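Local coordinates for protein tRNA (Adenine(22)-N(1))-methyltransferase (Mycoplasma capricolum subsp. capricolum, PDB 6QE6) that probably methylates N1 of adenine 22 in tRNA as an S-adenosylmethionine-dependent methyltransferase and binds the cofactor product S-adenosyl-L-homocysteine, at residues L32-G43 and N106-G114; S117-D127 and S141-A149. All coordinates share one frame; numbering follows the deposited sequence.

Interaction 1: L32-G43 and N106-G114; sequences LINNSTAIADIG and NIDYVTICG. Unlike the reference sequence in segment 32-43: A38 (reference Thr). With SAH (S-adenosyl-L-homocysteine), chain C.
The ring of Y109 packs against I33, whose CG1 sits over one face, offset toward the rim, while S36 OG lies at the ring edge, in its plane, 3.3 Å from Y109 CE2. Two waters link the phenol hydroxyl to the backbone: each bridges Y109 OH to L32 O, and the one that also accepts from N34 N donates to the hydroxyl, whereas the other accepts from it. Next to the ring, D108 closes the corner of 32-43. Its OD2 takes two backbone N-H groups from the same face of the carboxylate, A38 N almost straight (171°) and T37 N from well above the plane at 3.1 Å, while D108 N returns a bond to A38 O. Beyond this corner 38-42 and 109-113 run as neighbouring parallel strands in the middle of the Rossmann-like methyltransferase sheet, hydrogen-bonded A40 N to Y109 O, T111 N to A40 O and I42 N to T111 O. On the sheet face that also carries Y109, T111 OG1, set between its backbone N and carbonyl carbon (chi1 58°), donates to D41 OD1 at 3.0 Å from above the carboxylate plane; D41 OD2 is taken by T44. The opposite sheet face is apolar, with I42 CG1 3.6 Å from V110 CG1. Where the strands end, the amino group of S-adenosyl-L-homocysteine donates to G43 O at 2.8 Å and weakly to C113 O.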
loop_
_atom_site.group_PDB
_atom_site.type_symbol
_atom_site.label_atom_id
_atom_site.label_comp_id
_atom_site.label_asym_id
_atom_site.label_seq_id
_atom_site.Cartn_x
_atom_site.Cartn_y
_atom_site.Cartn_z
ATOM N N LEU A 32 2.844 -8.841 8.451
ATOM C CA LEU A 32 3.938 -9.027 7.505
ATOM C C LEU A 32 5.301 -8.607 8.056
ATOM O O LEU A 32 6.306 -8.774 7.352
ATOM C CB LEU A 32 3.646 -8.249 6.213
ATOM C CG LEU A 32 2.309 -8.585 5.548
ATOM C CD1 LEU A 32 1.887 -7.593 4.453
ATOM C CD2 LEU A 32 2.358 -10.015 5.014
ATOM N N ILE A 33 5.369 -8.059 9.266
ATOM C CA ILE A 33 6.589 -7.434 9.780
ATOM C C ILE A 33 7.053 -8.184 11.017
ATOM O O ILE A 33 6.349 -8.212 12.041
ATOM C CB ILE A 33 6.390 -5.952 10.122
ATOM C CG1 ILE A 33 5.981 -5.171 8.889
ATOM C CG2 ILE A 33 7.674 -5.385 10.722
ATOM C CD1 ILE A 33 5.932 -3.702 9.122
ATOM N N ASN A 34 8.251 -8.760 10.934
ATOM C CA ASN A 34 8.831 -9.478 12.054
ATOM C C ASN A 34 10.345 -9.351 11.999
ATOM O O ASN A 34 10.927 -9.156 10.930
ATOM C CB ASN A 34 8.403 -10.948 12.038
ATOM C CG ASN A 34 6.905 -11.118 12.238
ATOM O OD1 ASN A 34 6.414 -11.025 13.357
ATOM N ND2 ASN A 34 6.173 -11.361 11.152
ATOM N N ASN A 35 10.974 -9.435 13.172
ATOM C CA ASN A 35 12.424 -9.568 13.271
ATOM C C ASN A 35 13.141 -8.462 12.517
ATOM O O ASN A 35 14.144 -8.710 11.855
ATOM C CB ASN A 35 12.887 -10.934 12.756
ATOM C CG ASN A 35 12.225 -12.067 13.490
ATOM O OD1 ASN A 35 12.204 -12.091 14.727
ATOM N ND2 ASN A 35 11.644 -13.002 12.742
ATOM N N SER A 36 12.615 -7.243 12.600
ATOM C CA SER A 36 13.159 -6.110 11.866
ATOM C C SER A 36 13.994 -5.243 12.785
ATOM O O SER A 36 13.747 -5.178 13.986
ATOM C CB SER A 36 12.050 -5.264 11.244
ATOM O OG SER A 36 11.397 -6.013 10.244
ATOM N N THR A 37 14.984 -4.566 12.206
ATOM C CA THR A 37 15.738 -3.597 12.988
ATOM C C THR A 37 15.025 -2.248 13.020
ATOM O O THR A 37 14.723 -1.720 14.097
ATOM C CB THR A 37 17.165 -3.462 12.442
ATOM O OG1 THR A 37 17.908 -4.639 12.780
ATOM C CG2 THR A 37 17.861 -2.267 13.052
ATOM N N ALA A 38 14.728 -1.683 11.848
ATOM C CA ALA A 38 14.136 -0.354 11.759
ATOM C C ALA A 38 13.066 -0.336 10.677
ATOM O O ALA A 38 13.275 -0.858 9.578
ATOM C CB ALA A 38 15.201 0.714 11.463
ATOM N N ILE A 39 11.920 0.268 10.988
ATOM C CA ILE A 39 10.870 0.492 10.003
ATOM C C ILE A 39 10.537 1.978 9.981
ATOM O O ILE A 39 10.789 2.708 10.940
ATOM C CB ILE A 39 9.605 -0.355 10.285
ATOM C CG1 ILE A 39 8.904 0.088 11.590
ATOM C CG2 ILE A 39 9.949 -1.864 10.292
ATOM C CD1 ILE A 39 7.783 1.132 11.401
ATOM N N ALA A 40 9.954 2.428 8.874
ATOM C CA ALA A 40 9.472 3.801 8.781
ATOM C C ALA A 40 8.008 3.799 8.349
ATOM O O ALA A 40 7.662 3.224 7.313
ATOM C CB ALA A 40 10.326 4.626 7.819
ATOM N N ASP A 41 7.148 4.431 9.142
ATOM C CA ASP A 41 5.738 4.593 8.800
ATOM C C ASP A 41 5.577 5.967 8.163
ATOM O O ASP A 41 5.798 6.990 8.817
ATOM C CB ASP A 41 4.857 4.443 10.038
ATOM C CG ASP A 41 3.371 4.278 9.707
ATOM O OD1 ASP A 41 3.000 3.987 8.533
ATOM O OD2 ASP A 41 2.571 4.425 10.658
ATOM N N ILE A 42 5.217 5.992 6.885
ATOM C CA ILE A 42 4.993 7.242 6.176
ATOM C C ILE A 42 3.525 7.617 6.286
ATOM O O ILE A 42 2.645 6.832 5.906
ATOM C CB ILE A 42 5.417 7.124 4.709
ATOM C CG1 ILE A 42 6.803 6.495 4.609
ATOM C CG2 ILE A 42 5.351 8.490 4.047
ATOM C CD1 ILE A 42 7.891 7.273 5.367
ATOM N N GLY A 43 3.255 8.830 6.759
ATOM C CA GLY A 43 1.881 9.226 7.030
ATOM C C GLY A 43 1.330 8.607 8.299
ATOM O O GLY A 43 0.190 8.118 8.318
ATOM N N ASN A 106 19.572 2.137 7.805
ATOM C CA ASN A 106 18.938 1.224 6.863
ATOM C C ASN A 106 17.590 0.762 7.396
ATOM O O ASN A 106 17.462 0.403 8.571
ATOM C CB ASN A 106 19.826 0.007 6.620
ATOM C CG ASN A 106 20.974 0.304 5.710
ATOM O OD1 ASN A 106 21.064 1.386 5.137
ATOM N ND2 ASN A 106 21.864 -0.661 5.558
ATOM N N ILE A 107 16.594 0.740 6.515
ATOM C CA ILE A 107 15.207 0.493 6.897
ATOM C C ILE A 107 14.760 -0.827 6.282
ATOM O O ILE A 107 14.828 -1.003 5.060
ATOM C CB ILE A 107 14.300 1.659 6.467
ATOM C CG1 ILE A 107 14.678 2.925 7.239
ATOM C CG2 ILE A 107 12.814 1.318 6.667
ATOM C CD1 ILE A 107 14.227 4.189 6.571
ATOM N N ASP A 108 14.304 -1.756 7.130
ATOM C CA ASP A 108 13.808 -3.040 6.639
ATOM C C ASP A 108 12.486 -2.869 5.898
ATOM O O ASP A 108 12.295 -3.429 4.814
ATOM C CB ASP A 108 13.641 -4.020 7.797
ATOM C CG ASP A 108 14.962 -4.358 8.470
ATOM O OD1 ASP A 108 15.555 -5.396 8.115
ATOM O OD2 ASP A 108 15.423 -3.582 9.337
ATOM N N TYR A 109 11.559 -2.096 6.461
ATOM C CA TYR A 109 10.244 -1.949 5.860
ATOM C C TYR A 109 9.802 -0.506 5.968
ATOM O O TYR A 109 9.751 0.051 7.068
ATOM C CB TYR A 109 9.193 -2.811 6.549
ATOM C CG TYR A 109 9.329 -4.300 6.398
ATOM C CD1 TYR A 109 8.678 -4.977 5.367
ATOM C CD2 TYR A 109 10.049 -5.049 7.333
ATOM C CE1 TYR A 109 8.758 -6.353 5.255
ATOM C CE2 TYR A 109 10.154 -6.432 7.219
ATOM C CZ TYR A 109 9.504 -7.072 6.180
ATOM O OH TYR A 109 9.587 -8.431 6.081
ATOM N N VAL A 110 9.447 0.082 4.842
ATOM C CA VAL A 110 8.685 1.313 4.838
ATOM C C VAL A 110 7.221 0.952 4.643
ATOM O O VAL A 110 6.880 0.200 3.720
ATOM C CB VAL A 110 9.186 2.266 3.749
ATOM C CG1 VAL A 110 8.196 3.380 3.560
ATOM C CG2 VAL A 110 10.562 2.796 4.149
ATOM N N THR A 111 6.363 1.427 5.542
ATOM C CA THR A 111 4.928 1.231 5.413
ATOM C C THR A 111 4.277 2.556 5.061
ATOM O O THR A 111 4.651 3.608 5.596
ATOM C CB THR A 111 4.289 0.652 6.680
ATOM O OG1 THR A 111 4.537 1.515 7.801
ATOM C CG2 THR A 111 4.846 -0.737 6.956
ATOM N N ILE A 112 3.340 2.493 4.117
ATOM C CA ILE A 112 2.562 3.633 3.668
ATOM C C ILE A 112 1.123 3.164 3.657
ATOM O O ILE A 112 0.751 2.322 2.826
ATOM C CB ILE A 112 2.983 4.117 2.277
ATOM C CG1 ILE A 112 4.489 4.363 2.228
ATOM C CG2 ILE A 112 2.203 5.352 1.903
ATOM C CD1 ILE A 112 5.064 4.483 0.826
ATOM N N CYS A 113 0.309 3.692 4.573
ATOM C CA CYS A 113 -1.065 3.239 4.727
ATOM C C CYS A 113 -2.020 4.422 4.722
ATOM O O CYS A 113 -1.735 5.474 5.305
ATOM C CB CYS A 113 -1.229 2.428 6.019
ATOM S SG CYS A 113 0.021 1.112 6.183
ATOM N N GLY A 114 -3.155 4.242 4.052
ATOM C CA GLY A 114 -4.193 5.251 4.079
ATOM C C GLY A 114 -3.983 6.425 3.151
ATOM O O GLY A 114 -4.451 7.525 3.451
HETATM N N SAH C . -1.309 5.768 8.633
HETATM C CA SAH C . -2.657 5.924 9.167
HETATM C CB SAH C . -3.195 7.334 8.884
HETATM C CG SAH C . -3.451 7.699 7.420
HETATM S SD SAH C . -4.218 9.332 7.254
HETATM C C SAH C . -3.614 4.872 8.598
HETATM O O SAH C . -3.350 4.276 7.548
HETATM O OXT SAH C . -4.676 4.597 9.170
HETATM C "C5'" SAH C . -2.957 9.866 6.074
HETATM C "C4'" SAH C . -1.794 10.574 6.762
HETATM O "O4'" SAH C . -0.753 10.754 5.832
HETATM C "C3'" SAH C . -2.163 11.964 7.247
HETATM O "O3'" SAH C . -1.784 12.104 8.597
HETATM C "C2'" SAH C . -1.347 12.912 6.384
HETATM O "O2'" SAH C . -0.919 14.000 7.157
HETATM C "C1'" SAH C . -0.195 12.039 5.941
HETATM N N9 SAH C . 0.355 12.404 4.635
HETATM C C8 SAH C . -0.331 12.824 3.532
HETATM N N7 SAH C . 0.572 13.035 2.536
HETATM C C5 SAH C . 1.800 12.754 2.987
HETATM C C6 SAH C . 3.050 12.811 2.390
HETATM N N6 SAH C . 3.185 13.200 1.124
HETATM N N1 SAH C . 4.156 12.459 3.128
HETATM C C2 SAH C . 4.027 12.049 4.441
HETATM N N3 SAH C . 2.776 12.001 5.019
HETATM C C4 SAH C . 1.682 12.347 4.303
HETATM O O HOH W 1 9.094 -9.642 8.392
HETATM O O HOH W 2 7.616 -10.033 5.030
#

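Interaction 2: S117-D127 and S141-A149; sequences SQTILEILKND and SVKNLRLWA
L145 pushes its side chain from helix 143-149 into a hole on helix 117-124 made by S117, I120, L121 and L124, a knob-into-hole fit between two helices whose axes run 25° from parallel. Both helices follow strands of the Rossmann-like sheet, and I120 and L145 also rest on I136 of strand 133-138, which separates them in sequence. From CB, which starts across the interface and not into it, the chain of L145 is extended, with CG anti to the carbonyl carbon and CD1 and CD2 doing the touching. CD1 reaches I120 CG2 at 3.7 Å, the two side chains crossing at about a right angle. CD2 turns to the backbone N and CB of L121, and meets L124 CD1 at 4.2 Å.

One turn further on, W148 lays its indole against the same helix. CG stands anti to the backbone N (chi1 -177°), which carries the ring out to L124; there L124 CD1 makes a CH-pi contact 4.0 Å from the centroid of the six-membered ring, only 12° off the ring normal. The side chains of L121 and W148 slide past each other in opposite directions, L121 CD1 4.0 Å from W148 CD1, and D127 OD2 lies at the edge by CZ2, its carboxylate steeply tilted to the ring; D127 OD1 is held by Y134 and K176.

At the N-terminal ends of both helices the contact turns polar. S117 OG donates to S141 O at 2.8 Å from above the carbonyl plane and also pairs with S138, while N144 turns the OD1/ND2 end of its amide to S117 CB, which lies in the amide plane (OD1 to CB 3.3 Å). The indole nitrogen is served by a water lying in the ring plane, which accepts from W148 NE1 at 2.9 Å and donates to L124 O.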
loop_
_atom_site.group_PDB
_atom_site.type_symbol
_atom_site.label_atom_id
_atom_site.label_comp_id
_atom_site.label_asym_id
_atom_site.label_seq_id
_atom_site.Cartn_x
_atom_site.Cartn_y
_atom_site.Cartn_z
ATOM N N SER A 117 -3.080 5.742 -4.467
ATOM C CA SER A 117 -1.970 5.244 -5.271
ATOM C C SER A 117 -1.197 6.375 -5.928
ATOM O O SER A 117 0.034 6.333 -6.001
ATOM C CB SER A 117 -2.497 4.280 -6.326
ATOM O OG SER A 117 -2.981 3.116 -5.690
ATOM N N GLN A 118 -1.902 7.385 -6.430
ATOM C CA GLN A 118 -1.225 8.513 -7.056
ATOM C C GLN A 118 -0.242 9.159 -6.087
ATOM O O GLN A 118 0.950 9.296 -6.393
ATOM C CB GLN A 118 -2.261 9.521 -7.533
ATOM C CG GLN A 118 -1.960 10.190 -8.849
ATOM C CD GLN A 118 -3.238 10.554 -9.583
ATOM O OE1 GLN A 118 -3.659 9.848 -10.506
ATOM N NE2 GLN A 118 -3.888 11.635 -9.145
ATOM N N THR A 119 -0.722 9.520 -4.886
ATOM C CA THR A 119 0.155 10.065 -3.847
ATOM C C THR A 119 1.302 9.116 -3.529
ATOM O O THR A 119 2.446 9.548 -3.348
ATOM C CB THR A 119 -0.647 10.335 -2.572
ATOM O OG1 THR A 119 -1.845 11.041 -2.898
ATOM C CG2 THR A 119 0.181 11.152 -1.563
ATOM N N ILE A 120 1.003 7.817 -3.441
ATOM C CA ILE A 120 1.999 6.835 -3.046
ATOM C C ILE A 120 3.077 6.716 -4.113
ATOM O O ILE A 120 4.274 6.700 -3.809
ATOM C CB ILE A 120 1.324 5.482 -2.768
ATOM C CG1 ILE A 120 0.525 5.546 -1.462
ATOM C CG2 ILE A 120 2.374 4.401 -2.682
ATOM C CD1 ILE A 120 -0.424 4.408 -1.296
ATOM N N LEU A 121 2.667 6.641 -5.383
ATOM C CA LEU A 121 3.637 6.554 -6.464
ATOM C C LEU A 121 4.582 7.749 -6.447
ATOM O O LEU A 121 5.790 7.590 -6.648
ATOM C CB LEU A 121 2.915 6.443 -7.804
ATOM C CG LEU A 121 3.759 6.372 -9.083
ATOM C CD1 LEU A 121 4.584 5.101 -9.120
ATOM C CD2 LEU A 121 2.860 6.451 -10.320
ATOM N N GLU A 122 4.058 8.952 -6.191
ATOM C CA GLU A 122 4.915 10.135 -6.133
ATOM C C GLU A 122 5.918 10.044 -4.984
ATOM O O GLU A 122 7.091 10.398 -5.142
ATOM C CB GLU A 122 4.058 11.398 -6.001
ATOM C CG GLU A 122 4.808 12.633 -5.437
ATOM C CD GLU A 122 4.561 12.887 -3.911
ATOM O OE1 GLU A 122 3.424 12.598 -3.408
ATOM O OE2 GLU A 122 5.503 13.394 -3.225
ATOM N N ILE A 123 5.473 9.586 -3.812
ATOM C CA ILE A 123 6.403 9.334 -2.713
ATOM C C ILE A 123 7.493 8.356 -3.139
ATOM O O ILE A 123 8.671 8.516 -2.777
ATOM C CB ILE A 123 5.633 8.828 -1.484
ATOM C CG1 ILE A 123 4.716 9.945 -0.968
ATOM C CG2 ILE A 123 6.605 8.287 -0.404
ATOM C CD1 ILE A 123 3.958 9.578 0.285
ATOM N N LEU A 124 7.136 7.345 -3.941
ATOM C CA LEU A 124 8.129 6.353 -4.333
ATOM C C LEU A 124 9.210 6.910 -5.261
ATOM O O LEU A 124 10.256 6.263 -5.422
ATOM C CB LEU A 124 7.435 5.150 -4.974
ATOM C CG LEU A 124 6.616 4.339 -3.977
ATOM C CD1 LEU A 124 5.801 3.255 -4.666
ATOM C CD2 LEU A 124 7.558 3.741 -2.950
ATOM N N LYS A 125 9.007 8.093 -5.852
ATOM C CA LYS A 125 10.074 8.713 -6.638
ATOM C C LYS A 125 11.360 8.894 -5.827
ATOM O O LYS A 125 12.461 8.887 -6.400
ATOM C CB LYS A 125 9.615 10.060 -7.212
ATOM C CG LYS A 125 8.466 9.957 -8.236
ATOM C CD LYS A 125 8.691 8.785 -9.212
ATOM C CE LYS A 125 7.406 7.969 -9.466
ATOM N NZ LYS A 125 6.351 8.693 -10.283
ATOM N N ASN A 126 11.253 9.050 -4.504
ATOM C CA ASN A 126 12.414 9.171 -3.631
ATOM C C ASN A 126 12.784 7.854 -2.965
ATOM O O ASN A 126 13.319 7.855 -1.848
ATOM C CB ASN A 126 12.182 10.237 -2.568
ATOM C CG ASN A 126 12.331 11.622 -3.119
ATOM O OD1 ASN A 126 13.097 11.833 -4.051
ATOM N ND2 ASN A 126 11.593 12.576 -2.563
ATOM N N ASP A 127 12.508 6.729 -3.621
ATOM C CA ASP A 127 13.007 5.456 -3.123
ATOM C C ASP A 127 14.527 5.524 -2.997
ATOM O O ASP A 127 15.212 6.170 -3.792
ATOM C CB ASP A 127 12.573 4.322 -4.058
ATOM C CG ASP A 127 12.948 2.931 -3.536
ATOM O OD1 ASP A 127 12.970 2.708 -2.300
ATOM O OD2 ASP A 127 13.213 2.048 -4.384
ATOM N N SER A 141 -7.062 1.465 -6.240
ATOM C CA SER A 141 -6.426 0.351 -6.927
ATOM C C SER A 141 -5.005 0.723 -7.343
ATOM O O SER A 141 -4.697 1.890 -7.588
ATOM C CB SER A 141 -7.253 -0.046 -8.142
ATOM O OG SER A 141 -7.317 1.058 -9.018
ATOM N N VAL A 142 -4.130 -0.277 -7.405
ATOM C CA VAL A 142 -2.693 -0.022 -7.402
ATOM C C VAL A 142 -2.002 -0.496 -8.674
ATOM O O VAL A 142 -0.839 -0.900 -8.637
ATOM C CB VAL A 142 -2.043 -0.667 -6.163
ATOM C CG1 VAL A 142 -2.555 0.012 -4.919
ATOM C CG2 VAL A 142 -2.318 -2.169 -6.104
ATOM N N LYS A 143 -2.689 -0.430 -9.813
ATOM C CA LYS A 143 -2.053 -0.818 -11.072
ATOM C C LYS A 143 -0.753 -0.043 -11.312
ATOM O O LYS A 143 0.227 -0.598 -11.810
ATOM C CB LYS A 143 -3.036 -0.623 -12.232
ATOM C CG LYS A 143 -2.375 -0.231 -13.541
ATOM C CD LYS A 143 -2.853 -1.082 -14.709
ATOM C CE LYS A 143 -2.274 -0.582 -16.029
ATOM N NZ LYS A 143 -3.077 -1.061 -17.179
ATOM N N ASN A 144 -0.720 1.235 -10.944
ATOM C CA ASN A 144 0.486 2.023 -11.142
ATOM C C ASN A 144 1.591 1.611 -10.169
ATOM O O ASN A 144 2.767 1.742 -10.497
ATOM C CB ASN A 144 0.155 3.522 -11.020
ATOM C CG ASN A 144 -0.618 3.875 -9.690
ATOM O OD1 ASN A 144 -1.137 2.975 -8.995
ATOM N ND2 ASN A 144 -0.698 5.186 -9.357
ATOM N N LEU A 145 1.247 1.099 -8.982
ATOM C CA LEU A 145 2.271 0.593 -8.071
ATOM C C LEU A 145 2.833 -0.754 -8.525
ATOM O O LEU A 145 4.010 -1.044 -8.277
ATOM C CB LEU A 145 1.719 0.464 -6.643
ATOM C CG LEU A 145 1.082 1.720 -6.039
ATOM C CD1 LEU A 145 0.785 1.575 -4.537
ATOM C CD2 LEU A 145 1.975 2.930 -6.320
ATOM N N ARG A 146 2.015 -1.590 -9.177
ATOM C CA ARG A 146 2.526 -2.856 -9.679
ATOM C C ARG A 146 3.438 -2.628 -10.884
ATOM O O ARG A 146 4.478 -3.285 -11.020
ATOM C CB ARG A 146 1.358 -3.791 -10.013
ATOM C CG ARG A 146 0.692 -4.401 -8.764
ATOM C CD ARG A 146 -0.332 -5.510 -9.063
ATOM N NE ARG A 146 -1.508 -4.906 -9.645
ATOM C CZ ARG A 146 -2.688 -4.775 -9.048
ATOM N NH1 ARG A 146 -2.913 -5.246 -7.828
ATOM N NH2 ARG A 146 -3.656 -4.174 -9.711
ATOM N N LEU A 147 3.072 -1.680 -11.750
ATOM C CA LEU A 147 3.922 -1.296 -12.870
ATOM C C LEU A 147 5.269 -0.797 -12.375
ATOM O O LEU A 147 6.318 -1.129 -12.938
ATOM C CB LEU A 147 3.223 -0.201 -13.676
ATOM C CG LEU A 147 3.349 -0.090 -15.196
ATOM C CD1 LEU A 147 3.564 -1.451 -15.860
ATOM C CD2 LEU A 147 2.072 0.567 -15.731
ATOM N N TRP A 148 5.243 0.021 -11.329
ATOM C CA TRP A 148 6.462 0.491 -10.702
ATOM C C TRP A 148 7.326 -0.676 -10.237
ATOM O O TRP A 148 8.514 -0.751 -10.574
ATOM C CB TRP A 148 6.109 1.407 -9.539
ATOM C CG TRP A 148 7.300 1.980 -8.885
ATOM C CD1 TRP A 148 8.027 3.054 -9.306
ATOM C CD2 TRP A 148 7.924 1.513 -7.684
ATOM N NE1 TRP A 148 9.068 3.287 -8.438
ATOM C CE2 TRP A 148 9.030 2.354 -7.434
ATOM C CE3 TRP A 148 7.659 0.468 -6.796
ATOM C CZ2 TRP A 148 9.862 2.193 -6.314
ATOM C CZ3 TRP A 148 8.491 0.305 -5.691
ATOM C CH2 TRP A 148 9.583 1.166 -5.465
ATOM N N ALA A 149 6.743 -1.610 -9.479
ATOM C CA ALA A 149 7.515 -2.770 -9.034
ATOM C C ALA A 149 8.068 -3.546 -10.219
ATOM O O ALA A 149 9.240 -3.918 -10.230
ATOM C CB ALA A 149 6.672 -3.693 -8.149
HETATM O O HOH W 3 10.954 5.464 -8.022
#

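In the fold
Strand 109-115 leads directly into helix 117-124, so interaction 1 hands over to interaction 2 along the chain, and their centres are 16 Å apart. They meet on the apolar sheet face, where I112 CG2 packs on I120 CG1 at 3.8 Å and I42 CG2 on I123 CD1 at 4.2 Å. That seam borders the cofactor pocket: the strand ends at G43 and, weakly, C113 receive the amino group of S-adenosyl-L-homocysteine, and I42 and I123 both touch the ligand, which is also hydrogen-bonded to D66, N94 and G95. Interaction 2 stands further back, with the I120 side chain about 8 Å from the ligand, and packs helix 143-151 beside the helix that carries I123.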